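PDB 3FBQ: conserved domain protein from Bacillus anthracis, which is of unknown function but joins, in one largely beta-sheet chain, two regions of uncharacterised families that belong to the E-set clan. Local coordinates for residues A[23-28]-A[44-49]; A[50-55]-A[103-108]; A[174-179]-A[231-236]. All blocks are in the same frame, centred on the assembly; numbering follows the deposited sequence.

Interaction 1: A[23-28]-A[44-49]; sequences NYKEFS and INDVIS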
loop_
_atom_site.group_PDB
_atom_site.type_symbol
_atom_site.label_atom_id
_atom_site.label_comp_id
_atom_site.label_asym_id
_atom_site.label_seq_id
_atom_site.Cartn_x
_atom_site.Cartn_y
_atom_site.Cartn_z
ATOM N N ASN A 23 2.715 -22.991 -21.938
ATOM C CA ASN A 23 2.492 -24.227 -21.155
ATOM C C ASN A 23 2.292 -24.098 -19.690
ATOM O O ASN A 23 2.378 -25.092 -18.971
ATOM C CB ASN A 23 3.566 -25.258 -21.391
ATOM C CG ASN A 23 3.846 -25.411 -22.812
ATOM O OD1 ASN A 23 2.964 -25.814 -23.575
ATOM N ND2 ASN A 23 5.062 -25.030 -23.223
ATOM N N TYR A 24 1.968 -22.906 -19.238
ATOM C CA TYR A 24 1.871 -22.678 -17.813
ATOM C C TYR A 24 0.617 -23.312 -17.142
ATOM O O TYR A 24 0.708 -23.900 -16.056
ATOM C CB TYR A 24 2.004 -21.177 -17.534
ATOM C CG TYR A 24 3.417 -20.768 -17.343
ATOM C CD1 TYR A 24 3.866 -20.310 -16.124
ATOM C CD2 TYR A 24 4.319 -20.852 -18.364
ATOM C CE1 TYR A 24 5.168 -19.944 -15.938
ATOM C CE2 TYR A 24 5.639 -20.516 -18.187
ATOM C CZ TYR A 24 6.051 -20.070 -16.964
ATOM O OH TYR A 24 7.361 -19.732 -16.792
ATOM N N LYS A 25 -0.546 -23.204 -17.766
ATOM C CA LYS A 25 -1.732 -23.692 -17.075
ATOM C C LYS A 25 -1.634 -25.163 -16.852
ATOM O O LYS A 25 -2.087 -25.672 -15.842
ATOM C CB LYS A 25 -3.045 -23.422 -17.830
ATOM C CG LYS A 25 -4.214 -23.638 -16.935
ATOM C CD LYS A 25 -5.436 -22.997 -17.462
ATOM C CE LYS A 25 -6.666 -23.538 -16.737
ATOM N NZ LYS A 25 -6.820 -22.937 -15.366
ATOM N N GLU A 26 -1.057 -25.866 -17.818
ATOM C CA GLU A 26 -1.170 -27.297 -17.769
ATOM C C GLU A 26 -0.282 -27.803 -16.625
ATOM O O GLU A 26 -0.532 -28.834 -16.000
ATOM C CB GLU A 26 -0.867 -27.908 -19.130
ATOM C CG GLU A 26 -1.427 -29.308 -19.223
ATOM C CD GLU A 26 -1.812 -29.724 -20.658
ATOM O OE1 GLU A 26 -2.721 -30.641 -20.762
ATOM O OE2 GLU A 26 -1.206 -29.139 -21.639
ATOM N N PHE A 27 0.735 -27.027 -16.331
ATOM C CA PHE A 27 1.650 -27.423 -15.330
ATOM C C PHE A 27 1.292 -26.750 -14.068
ATOM O O PHE A 27 1.867 -27.018 -13.039
ATOM C CB PHE A 27 3.067 -27.144 -15.788
ATOM C CG PHE A 27 3.597 -28.231 -16.637
ATOM C CD1 PHE A 27 4.516 -29.148 -16.114
ATOM C CD2 PHE A 27 3.111 -28.402 -17.933
ATOM C CE1 PHE A 27 4.998 -30.181 -16.891
ATOM C CE2 PHE A 27 3.550 -29.432 -18.717
ATOM C CZ PHE A 27 4.489 -30.349 -18.202
ATOM N N SER A 28 0.269 -25.929 -14.133
ATOM C CA SER A 28 -0.234 -25.282 -12.928
ATOM C C SER A 28 -1.097 -26.103 -11.995
ATOM O O SER A 28 -1.662 -27.143 -12.378
ATOM C CB SER A 28 -0.905 -23.964 -13.265
ATOM O OG SER A 28 0.066 -23.026 -12.831
ATOM N N ILE A 44 -8.003 -16.707 -6.653
ATOM C CA ILE A 44 -6.627 -16.965 -7.062
ATOM C C ILE A 44 -6.513 -18.294 -7.801
ATOM O O ILE A 44 -6.443 -19.356 -7.183
ATOM C CB ILE A 44 -5.672 -16.977 -5.854
ATOM C CG1 ILE A 44 -4.821 -15.706 -5.835
ATOM C CG2 ILE A 44 -4.789 -18.215 -5.886
ATOM C CD1 ILE A 44 -3.395 -15.933 -5.384
ATOM N N ASN A 45 -6.495 -18.228 -9.128
ATOM C CA ASN A 45 -6.839 -19.376 -9.958
ATOM C C ASN A 45 -5.682 -20.361 -10.088
ATOM O O ASN A 45 -5.539 -21.275 -9.276
ATOM C CB ASN A 45 -7.298 -18.918 -11.344
ATOM C CG ASN A 45 -8.661 -18.256 -11.318
ATOM O OD1 ASN A 45 -9.680 -18.914 -11.112
ATOM N ND2 ASN A 45 -8.686 -16.944 -11.526
ATOM N N ASP A 46 -4.859 -20.167 -11.113
ATOM C CA ASP A 46 -3.739 -21.063 -11.377
ATOM C C ASP A 46 -2.516 -20.673 -10.553
ATOM O O ASP A 46 -2.249 -19.490 -10.344
ATOM C CB ASP A 46 -3.392 -21.064 -12.866
ATOM C CG ASP A 46 -4.426 -21.789 -13.706
ATOM O OD1 ASP A 46 -4.253 -21.852 -14.941
ATOM O OD2 ASP A 46 -5.412 -22.295 -13.129
ATOM N N VAL A 47 -1.776 -21.675 -10.091
ATOM C CA VAL A 47 -0.574 -21.438 -9.301
ATOM C C VAL A 47 0.588 -22.295 -9.794
ATOM O O VAL A 47 0.400 -23.448 -10.181
ATOM C CB VAL A 47 -0.813 -21.726 -7.807
ATOM C CG1 VAL A 47 -1.091 -23.205 -7.589
ATOM C CG2 VAL A 47 0.382 -21.273 -6.981
ATOM N N ILE A 48 1.788 -21.724 -9.776
ATOM C CA ILE A 48 2.980 -22.408 -10.306
ATOM C C ILE A 48 4.254 -21.687 -9.874
ATOM O O ILE A 48 4.283 -20.485 -9.688
ATOM C CB ILE A 48 2.983 -22.403 -11.828
ATOM C CG1 ILE A 48 3.875 -23.553 -12.395
ATOM C CG2 ILE A 48 3.370 -20.978 -12.391
ATOM C CD1 ILE A 48 3.824 -23.691 -13.909
ATOM N N SER A 49 5.336 -22.425 -9.771
ATOM C CA SER A 49 6.588 -21.926 -9.207
ATOM C C SER A 49 7.741 -22.669 -9.851
ATOM O O SER A 49 7.845 -23.936 -9.830
ATOM C CB SER A 49 6.630 -22.169 -7.711
ATOM O OG SER A 49 7.954 -22.102 -7.276
#
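The Tyr24 ring meets Ile48 obliquely, its CD1 lying 3.8 Å from Ile48 CG2, while the two side chains cross at about a right angle. Tyr21 also packs against that ring edge-to-face, Phe10 meets it with inclined planes, and Val174 touches it. The other flat group that matters is the Asp46 carboxylate, which receives the Lys25 ammonium. Lys25 NZ lies 2.7 Å from Asp46 OD2, which takes it on its syn lone pair, the side of the other oxygen, forming a salt bridge in which the share of OD1 is weak and less certain. The lysine has CG anti to the backbone N (chi1 -166°) and a chain extended until the last bond, where it bends and sets NZ beside the carboxylate. Glu30 is a long, weak second ion partner of the same ammonium. The contact sets a short helical turn, 24-27, against the outgoing end of strand 40-49; this turn leads directly into strand 29-37, the neighbour of 40-49 in an antiparallel sheet. At the join Ser28 OG donates to Val47 O over 2.7 Å, approaching from above the carbonyl plane rather than within it, with a C=O...donor angle of 100°. Val47 is itself backbone-bonded to Thr29, so this hydroxyl bond comes just before the regular pairing of the two strands. Ile48 supplies the apolar side. Its extended branch, with CD1 anti to CA (chi2 175°), ends against the turn, where CD1 is 4.0 Å from Phe27 CB and 3.8 Å from Tyr24 O. The Phe27 ring itself leads away from the strand and rests on Met146 and Pro173.

Interaction 2: A[50-55]-A[103-108]; sequences DGRTLS and TTTHHD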
loop_
_atom_site.group_PDB
_atom_site.type_symbol
_atom_site.label_atom_id
_atom_site.label_comp_id
_atom_site.label_asym_id
_atom_site.label_seq_id
_atom_site.Cartn_x
_atom_site.Cartn_y
_atom_site.Cartn_z
ATOM N N ASP A 50 8.576 -21.842 -10.463
ATOM C CA ASP A 50 9.812 -22.188 -11.186
ATOM C C ASP A 50 10.714 -22.907 -10.221
ATOM O O ASP A 50 11.633 -23.541 -10.644
ATOM C CB ASP A 50 10.593 -20.861 -11.511
ATOM C CG ASP A 50 10.682 -20.561 -12.963
ATOM O OD1 ASP A 50 10.497 -21.507 -13.736
ATOM O OD2 ASP A 50 10.994 -19.405 -13.377
ATOM N N GLY A 51 10.551 -22.699 -8.925
ATOM C CA GLY A 51 11.724 -22.752 -8.055
ATOM C C GLY A 51 12.361 -21.370 -7.957
ATOM O O GLY A 51 12.938 -20.989 -6.904
ATOM N N ARG A 52 12.258 -20.600 -9.040
ATOM C CA ARG A 52 12.866 -19.292 -9.024
ATOM C C ARG A 52 11.785 -18.263 -8.875
ATOM O O ARG A 52 11.929 -17.317 -8.102
ATOM C CB ARG A 52 13.681 -19.011 -10.292
ATOM C CG ARG A 52 14.181 -17.551 -10.454
ATOM C CD ARG A 52 14.957 -16.909 -9.247
ATOM N NE ARG A 52 15.994 -17.807 -8.745
ATOM C CZ ARG A 52 16.720 -17.611 -7.635
ATOM N NH1 ARG A 52 17.614 -18.495 -7.268
ATOM N NH2 ARG A 52 16.582 -16.530 -6.890
ATOM N N THR A 53 10.726 -18.420 -9.678
ATOM C CA THR A 53 9.699 -17.408 -9.743
ATOM C C THR A 53 8.302 -18.034 -9.493
ATOM O O THR A 53 8.075 -19.224 -9.786
ATOM C CB THR A 53 9.868 -16.380 -10.944
ATOM O OG1 THR A 53 8.603 -16.143 -11.534
ATOM C CG2 THR A 53 10.806 -16.796 -12.042
ATOM N N LEU A 54 7.398 -17.286 -8.858
ATOM C CA LEU A 54 6.086 -17.804 -8.525
ATOM C C LEU A 54 5.089 -16.976 -9.301
ATOM O O LEU A 54 5.160 -15.745 -9.286
ATOM C CB LEU A 54 5.856 -17.654 -7.057
ATOM C CG LEU A 54 4.404 -17.736 -6.608
ATOM C CD1 LEU A 54 3.856 -19.184 -6.482
ATOM C CD2 LEU A 54 4.268 -16.944 -5.270
ATOM N N SER A 55 4.220 -17.632 -10.053
ATOM C CA SER A 55 3.320 -16.893 -10.887
ATOM C C SER A 55 1.972 -17.374 -10.514
ATOM O O SER A 55 1.740 -18.565 -10.233
ATOM C CB SER A 55 3.577 -17.031 -12.386
ATOM O OG SER A 55 4.940 -17.368 -12.665
ATOM N N THR A 103 3.437 -12.001 -10.471
ATOM C CA THR A 103 4.665 -12.732 -10.651
ATOM C C THR A 103 5.627 -12.285 -9.568
ATOM O O THR A 103 5.869 -11.113 -9.474
ATOM C CB THR A 103 5.233 -12.205 -11.979
ATOM O OG1 THR A 103 4.700 -12.997 -13.011
ATOM C CG2 THR A 103 6.742 -12.185 -12.072
ATOM N N THR A 104 6.221 -13.166 -8.775
ATOM C CA THR A 104 7.309 -12.711 -7.890
ATOM C C THR A 104 8.594 -13.568 -8.020
ATOM O O THR A 104 8.527 -14.790 -8.094
ATOM C CB THR A 104 6.821 -12.630 -6.456
ATOM O OG1 THR A 104 5.574 -11.943 -6.462
ATOM C CG2 THR A 104 7.800 -11.873 -5.573
ATOM N N THR A 105 9.747 -12.916 -8.064
ATOM C CA THR A 105 11.009 -13.598 -8.185
ATOM C C THR A 105 11.832 -13.355 -6.924
ATOM O O THR A 105 12.119 -12.201 -6.591
ATOM C CB THR A 105 11.751 -13.114 -9.459
ATOM O OG1 THR A 105 10.879 -13.398 -10.547
ATOM C CG2 THR A 105 12.985 -13.893 -9.705
ATOM N N HIS A 106 12.214 -14.416 -6.227
ATOM C CA HIS A 106 13.034 -14.237 -5.064
ATOM C C HIS A 106 14.549 -14.227 -5.497
ATOM O O HIS A 106 14.853 -14.632 -6.625
ATOM C CB HIS A 106 12.698 -15.318 -4.073
ATOM C CG HIS A 106 13.381 -16.611 -4.365
ATOM N ND1 HIS A 106 12.777 -17.634 -5.057
ATOM C CD2 HIS A 106 14.629 -17.042 -4.074
ATOM C CE1 HIS A 106 13.614 -18.646 -5.168
ATOM N NE2 HIS A 106 14.744 -18.318 -4.571
ATOM N N HIS A 107 15.458 -13.700 -4.665
ATOM C CA HIS A 107 16.916 -13.678 -4.969
ATOM C C HIS A 107 17.719 -14.373 -3.871
ATOM O O HIS A 107 18.821 -13.997 -3.488
ATOM C CB HIS A 107 17.428 -12.266 -5.221
ATOM C CG HIS A 107 16.598 -11.524 -6.199
ATOM N ND1 HIS A 107 16.074 -10.267 -5.942
ATOM C CD2 HIS A 107 16.137 -11.886 -7.420
ATOM C CE1 HIS A 107 15.364 -9.872 -6.982
ATOM N NE2 HIS A 107 15.362 -10.851 -7.878
ATOM N N ASP A 108 17.103 -15.401 -3.344
ATOM C CA ASP A 108 17.784 -16.366 -2.572
ATOM C C ASP A 108 18.679 -17.086 -3.609
ATOM O O ASP A 108 18.226 -17.457 -4.701
ATOM C CB ASP A 108 16.716 -17.240 -1.950
ATOM C CG ASP A 108 17.267 -18.378 -1.180
ATOM O OD1 ASP A 108 18.530 -18.476 -1.053
ATOM O OD2 ASP A 108 16.411 -19.194 -0.695
#
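Strands 53-62 and 97-106 lie side by side in a five-stranded antiparallel sheet, and Leu54 and Thr104 form their hydrogen-bonded pair here. Leu54 N donates to Thr104 O and Thr104 N to Leu54 O, each over 2.8 Å. The non-hydrogen-bonded pairs on either side, Thr53 with Thr105 and Ser55 with Thr103, turn their side chains to the other face of the sheet. Leu54 and Thr104 share their face with Leu76 of strand 71-78, and His136 of the second subunit packs on Thr104.

Beyond the regular ladder Arg52 takes over. Its chain folds at chi2 (52°) and chi3 (48°), and on the way Arg52 CD passes Thr105 CG2 at 3.6 Å. The guanidinium then lies flat on the His106 imidazole, centres 4.2 Å apart and planes at 28°, with NH2 above the ring but offset toward its rim. Gly51 O lies at the edge of the same ring, near CE1. The terminal nitrogens of Arg52 grip Asp108 O end-on: NH1 donates to it over 2.8 Å, nearly along the C=O axis, and NH2 over 2.9 Å from a tilted position. Arg52 NH2 also donates to His106 O over 2.6 Å, from above that carbonyl's plane. Arg52 NE is held by Tyr179 OH, and His106 NE2 bonds Asn110 O, which helps to hold the ring against the guanidinium.

Both oxygens that receive the end of the arginine are backbone carbonyls, whereas Asp108 OD1 is 6.3 Å from Arg52 NH1. The positive charge is therefore probably offset mainly by carbonyl dipoles, with the imidazole stacked on one face, and the three donated bonds hold the chain leaving strand 97-106 in its turn.

Interaction 3: A[174-179]-A[231-236]; sequences VSFILY and QKLNEN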
loop_
_atom_site.group_PDB
_atom_site.type_symbol
_atom_site.label_atom_id
_atom_site.label_comp_id
_atom_site.label_asym_id
_atom_site.label_seq_id
_atom_site.Cartn_x
_atom_site.Cartn_y
_atom_site.Cartn_z
ATOM N N VAL A 174 8.366 -26.386 -18.867
ATOM C CA VAL A 174 7.396 -25.428 -19.310
ATOM C C VAL A 174 8.198 -24.196 -19.801
ATOM O O VAL A 174 7.768 -23.456 -20.697
ATOM C CB VAL A 174 6.495 -25.115 -18.053
ATOM C CG1 VAL A 174 6.818 -23.850 -17.420
ATOM C CG2 VAL A 174 5.072 -25.197 -18.377
ATOM N N SER A 175 9.396 -24.006 -19.239
ATOM C CA SER A 175 10.167 -22.786 -19.466
ATOM C C SER A 175 11.611 -23.026 -19.066
ATOM O O SER A 175 11.963 -24.079 -18.530
ATOM C CB SER A 175 9.559 -21.620 -18.674
ATOM O OG SER A 175 9.771 -21.818 -17.271
ATOM N N PHE A 176 12.467 -22.067 -19.403
ATOM C CA PHE A 176 13.888 -22.124 -18.985
ATOM C C PHE A 176 14.437 -20.767 -18.623
ATOM O O PHE A 176 14.008 -19.778 -19.185
ATOM C CB PHE A 176 14.762 -22.836 -20.034
ATOM C CG PHE A 176 15.147 -21.981 -21.212
ATOM C CD1 PHE A 176 14.510 -22.138 -22.439
ATOM C CD2 PHE A 176 16.158 -21.055 -21.116
ATOM C CE1 PHE A 176 14.876 -21.387 -23.563
ATOM C CE2 PHE A 176 16.496 -20.273 -22.207
ATOM C CZ PHE A 176 15.878 -20.464 -23.446
ATOM N N ILE A 177 15.418 -20.701 -17.739
ATOM C CA ILE A 177 15.937 -19.394 -17.197
ATOM C C ILE A 177 17.398 -19.107 -17.462
ATOM O O ILE A 177 18.242 -19.939 -17.221
ATOM C CB ILE A 177 15.757 -19.325 -15.682
ATOM C CG1 ILE A 177 14.291 -19.585 -15.290
ATOM C CG2 ILE A 177 16.253 -17.996 -15.150
ATOM C CD1 ILE A 177 14.138 -19.831 -13.838
ATOM N N LEU A 178 17.707 -17.926 -17.964
ATOM C CA LEU A 178 19.129 -17.511 -18.061
ATOM C C LEU A 178 19.539 -16.506 -16.964
ATOM O O LEU A 178 19.016 -15.393 -16.902
ATOM C CB LEU A 178 19.463 -16.944 -19.444
ATOM C CG LEU A 178 19.232 -17.906 -20.623
ATOM C CD1 LEU A 178 19.548 -17.190 -21.897
ATOM C CD2 LEU A 178 19.966 -19.236 -20.568
ATOM N N TYR A 179 20.468 -16.911 -16.112
ATOM C CA TYR A 179 21.019 -16.011 -15.140
ATOM C C TYR A 179 22.303 -15.390 -15.651
ATOM O O TYR A 179 23.205 -16.057 -16.145
ATOM C CB TYR A 179 21.395 -16.785 -13.932
ATOM C CG TYR A 179 20.259 -17.404 -13.217
ATOM C CD1 TYR A 179 19.597 -16.715 -12.179
ATOM C CD2 TYR A 179 19.857 -18.741 -13.514
ATOM C CE1 TYR A 179 18.589 -17.299 -11.478
ATOM C CE2 TYR A 179 18.818 -19.348 -12.791
ATOM C CZ TYR A 179 18.200 -18.615 -11.779
ATOM O OH TYR A 179 17.182 -19.199 -11.069
ATOM N N GLN A 231 10.783 -19.459 -23.262
ATOM C CA GLN A 231 9.935 -20.543 -23.744
ATOM C C GLN A 231 10.481 -21.930 -23.501
ATOM O O GLN A 231 11.699 -22.105 -23.439
ATOM C CB GLN A 231 9.769 -20.403 -25.262
ATOM C CG GLN A 231 8.997 -19.168 -25.695
ATOM C CD GLN A 231 8.806 -19.158 -27.184
ATOM O OE1 GLN A 231 9.167 -18.211 -27.864
ATOM N NE2 GLN A 231 8.289 -20.240 -27.705
ATOM N N LYS A 232 9.571 -22.910 -23.370
ATOM C CA LYS A 232 9.941 -24.323 -23.432
ATOM C C LYS A 232 11.100 -24.438 -24.409
ATOM O O LYS A 232 10.924 -24.211 -25.609
ATOM C CB LYS A 232 8.781 -25.160 -23.944
ATOM C CG LYS A 232 8.632 -26.421 -23.192
ATOM C CD LYS A 232 8.052 -27.491 -24.021
ATOM C CE LYS A 232 8.157 -28.855 -23.361
ATOM N NZ LYS A 232 9.538 -29.402 -23.060
ATOM N N LEU A 233 12.290 -24.687 -23.877
ATOM C CA LEU A 233 13.427 -25.140 -24.664
ATOM C C LEU A 233 13.105 -26.291 -25.633
ATOM O O LEU A 233 12.561 -27.283 -25.227
ATOM C CB LEU A 233 14.493 -25.641 -23.700
ATOM C CG LEU A 233 15.797 -26.062 -24.342
ATOM C CD1 LEU A 233 16.313 -24.944 -25.277
ATOM C CD2 LEU A 233 16.784 -26.337 -23.247
ATOM N N ASN A 234 13.477 -26.166 -26.901
ATOM C CA ASN A 234 13.225 -27.232 -27.899
ATOM C C ASN A 234 14.060 -28.486 -27.687
ATOM O O ASN A 234 15.262 -28.391 -27.531
ATOM C CB ASN A 234 13.455 -26.736 -29.335
ATOM C CG ASN A 234 13.107 -27.808 -30.358
ATOM O OD1 ASN A 234 13.785 -28.837 -30.440
ATOM N ND2 ASN A 234 12.015 -27.608 -31.089
ATOM N N GLU A 235 13.434 -29.654 -27.712
ATOM C CA GLU A 235 14.125 -30.886 -27.231
ATOM C C GLU A 235 15.310 -31.346 -28.075
ATOM O O GLU A 235 16.197 -32.052 -27.562
ATOM C CB GLU A 235 13.167 -32.050 -27.005
ATOM C CG GLU A 235 12.371 -31.947 -25.699
ATOM C CD GLU A 235 13.218 -32.101 -24.382
ATOM O OE1 GLU A 235 14.123 -32.984 -24.319
ATOM O OE2 GLU A 235 12.941 -31.381 -23.395
ATOM N N ASN A 236 15.304 -30.967 -29.363
ATOM C CA ASN A 236 16.366 -31.323 -30.272
ATOM C C ASN A 236 17.501 -30.307 -30.286
ATOM O O ASN A 236 18.445 -30.486 -31.046
ATOM C CB ASN A 236 15.869 -31.427 -31.721
ATOM C CG ASN A 236 14.920 -32.588 -31.979
ATOM O OD1 ASN A 236 15.045 -33.713 -31.425
ATOM N ND2 ASN A 236 13.975 -32.333 -32.897
HETATM O O HOH W 1 12.534 -25.567 -21.421
#
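Where strand 175-184 begins and the loop after strand 224-231 departs, the antiparallel pairing of the two gives way to side-chain packing and a bridging water. Phe176 is the main side chain of this contact. Its CG sits between the backbone N and the carbonyl carbon (chi1 80°), and the ring reaches the loop with CD1, 3.7 Å from Leu233 CB. Leu233 N lies at the ring edge, near its plane, whereas Gln231 O approaches obliquely. The water accepts from Leu233 N over 2.6 Å and gives a weak bond of 3.3 Å to Ser175 O, linking the two backbones after Lys232. Lys232 touches the Val174 carbonyl, its CB 3.8 Å from Val174 O, before its chain runs on toward the long ion pair with Glu235. Farther out, Asn234 OD1 accepts from Asn236 N over 2.8 Å, an Asx turn that shapes the loop as it heads for strand 239-247.

The surroundings belong to the eight-stranded sheet. Phe230 meets the Phe176 ring with planes only about 15° apart, Val201 of strand 196-203 also touches it, and Leu233 rests on Met171 of strand 162-171. Gln231, at the end of strand 224-231, bonds Ser210 N through OE1, and in the loop Asn234 N bonds Tyr209 OH, both on strand 208-218.

In the fold
Along the chain the three interactions follow in series, without overlap. Interactions 1 and 2 share the five-stranded sheet, where strands 40-49 and 53-62 are neighbours; their centres are about 13 Å apart, and Ile48 O and Ser55 N are hydrogen-bonded. Interaction 3 belongs to the eight-stranded sheet, in the DUF5643 range, with its centre about 17 Å from that of interaction 1 and about 16 Å from that of interaction 2. Yet it touches both: Val174 packs on Phe27, Ser175 OG and Tyr24 OH share a weak hydrogen bond, and Ile177 meets Asp50 and Arg52. Residues 174-179 thus bring the five-stranded and the eight-stranded sheets together.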